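Local coordinates for protein 3-Hydroxyacyl-CoA dehydrogenase (Ralstonia eutropha H16, PDB 4PZC) that acts as an NAD-dependent (S)-3-hydroxyacyl-CoA dehydrogenase, interconverting 3-hydroxybutyryl-CoA and its 3-keto form, at residues I3-V9 and T83-A89. Sequence-based numbering, arbitrary orientation.
Sequences IRTVGIV and TDIVIEA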
# COMPACT_ATOMS: atom_id res chain seq x y z
N ILE A 3 -3.09 9.59 35.25
CA ILE A 3 -2.89 10.72 34.34
C ILE A 3 -4.24 11.36 34.01
O ILE A 3 -5.04 10.77 33.29
CB ILE A 3 -2.25 10.30 32.99
CG1 ILE A 3 -0.80 9.83 33.19
CG2 ILE A 3 -2.26 11.47 32.00
CD1 ILE A 3 -0.16 9.30 31.93
N ARG A 4 -4.51 12.55 34.55
CA ARG A 4 -5.69 13.33 34.15
C ARG A 4 -5.34 14.71 33.55
O ARG A 4 -6.22 15.40 33.02
CB ARG A 4 -6.68 13.44 35.33
CG ARG A 4 -7.74 12.33 35.36
CD ARG A 4 -8.67 12.34 36.59
NE ARG A 4 -8.74 13.63 37.29
CZ ARG A 4 -9.52 14.67 36.95
NH1 ARG A 4 -10.32 14.62 35.89
NH2 ARG A 4 -9.48 15.78 37.68
N THR A 5 -4.06 15.09 33.60
CA THR A 5 -3.60 16.36 33.06
C THR A 5 -2.37 16.22 32.17
O THR A 5 -1.29 15.87 32.65
CB THR A 5 -3.24 17.33 34.19
OG1 THR A 5 -4.35 17.42 35.09
CG2 THR A 5 -2.94 18.73 33.62
N VAL A 6 -2.54 16.55 30.88
CA VAL A 6 -1.53 16.39 29.83
C VAL A 6 -0.93 17.71 29.33
O VAL A 6 -1.63 18.53 28.71
CB VAL A 6 -2.12 15.68 28.60
CG1 VAL A 6 -1.20 15.78 27.38
CG2 VAL A 6 -2.42 14.23 28.94
N GLY A 7 0.37 17.88 29.57
CA GLY A 7 1.13 18.95 28.95
C GLY A 7 1.23 18.79 27.44
O GLY A 7 1.33 17.67 26.93
N ILE A 8 1.16 19.92 26.72
CA ILE A 8 1.45 19.96 25.29
C ILE A 8 2.32 21.18 25.00
O ILE A 8 1.91 22.30 25.30
CB ILE A 8 0.18 20.09 24.45
CG1 ILE A 8 -0.69 18.85 24.66
CG2 ILE A 8 0.53 20.26 22.97
CD1 ILE A 8 -1.93 18.81 23.81
N VAL A 9 3.49 20.96 24.41
CA VAL A 9 4.25 22.08 23.87
C VAL A 9 4.00 22.14 22.38
O VAL A 9 4.23 21.17 21.68
CB VAL A 9 5.77 21.99 24.15
CG1 VAL A 9 6.53 23.07 23.40
CG2 VAL A 9 6.05 22.11 25.64
N THR A 83 1.06 19.16 35.48
CA THR A 83 0.78 18.17 34.45
C THR A 83 1.36 16.82 34.80
O THR A 83 2.41 16.75 35.43
CB THR A 83 1.37 18.62 33.11
OG1 THR A 83 2.78 18.83 33.25
CG2 THR A 83 0.73 19.93 32.65
N ASP A 84 0.66 15.76 34.38
CA ASP A 84 1.10 14.37 34.59
C ASP A 84 2.18 13.97 33.58
O ASP A 84 3.05 13.17 33.89
CB ASP A 84 -0.09 13.40 34.49
CG ASP A 84 -1.27 13.80 35.39
OD1 ASP A 84 -1.06 14.31 36.51
OD2 ASP A 84 -2.43 13.61 34.97
N ILE A 85 2.12 14.54 32.38
CA ILE A 85 2.99 14.18 31.27
C ILE A 85 2.99 15.29 30.20
O ILE A 85 1.97 15.99 30.02
CB ILE A 85 2.51 12.86 30.62
CG1 ILE A 85 3.15 12.65 29.24
CG2 ILE A 85 1.00 12.87 30.45
CD1 ILE A 85 2.95 11.27 28.67
N VAL A 86 4.11 15.44 29.49
CA VAL A 86 4.26 16.49 28.49
C VAL A 86 4.64 15.96 27.10
O VAL A 86 5.60 15.19 26.94
CB VAL A 86 5.33 17.50 28.95
CG1 VAL A 86 5.18 18.82 28.18
CG2 VAL A 86 5.22 17.75 30.45
N ILE A 87 3.89 16.41 26.09
CA ILE A 87 4.07 15.99 24.72
C ILE A 87 4.60 17.17 23.96
O ILE A 87 3.86 18.13 23.70
CB ILE A 87 2.73 15.59 24.05
CG1 ILE A 87 2.14 14.34 24.71
CG2 ILE A 87 2.93 15.36 22.56
CD1 ILE A 87 0.69 14.10 24.35
N GLU A 88 5.89 17.12 23.61
CA GLU A 88 6.45 18.14 22.76
C GLU A 88 5.96 17.81 21.37
O GLU A 88 6.07 16.68 20.91
CB GLU A 88 7.97 18.20 22.82
CG GLU A 88 8.56 19.24 21.85
CD GLU A 88 8.62 18.72 20.44
OE1 GLU A 88 9.40 17.78 20.24
OE2 GLU A 88 7.88 19.22 19.56
N ALA A 89 5.41 18.83 20.72
CA ALA A 89 4.72 18.68 19.46
C ALA A 89 4.90 19.97 18.66
O ALA A 89 4.00 20.43 17.96
CB ALA A 89 3.25 18.39 19.73
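Strands 5-9 and 85-88 run parallel in the Rossmann sheet of the NAD-binding domain. Residues 83-89 serve the odd-numbered backbone groups of 5-9. G7 N donates to I85 O (2.5 Å), and I87 N to G7 O (3.0 Å). V9 N donates to I87 O (2.9 Å), and A89 N to V9 O (2.8 Å). V6 and I8 backbones bond instead to strand 28-32. At the start, D84 N donates to T5 O (2.6 Å), while D84 OD2 accepts from T5 N (2.6 Å) and, very short, from R4 N (2.4 Å). V6 CG1 meets I87 CD1 at 3.9 Å on the face where I8 and I87 pack against helix 13-23. An ideal CB on G7 would clash with V86 CG1. E88 OE2 accepts from A90 N and T91 N; OE1 bonds S116 OG and salt-bridges K97. Bonded thus on both edges, interior strand 5-9 leads into the glycine-rich turn and start of helix 13-23 (G10 to G15), predicted to bind NAD, with contacts seen at T13 and M14.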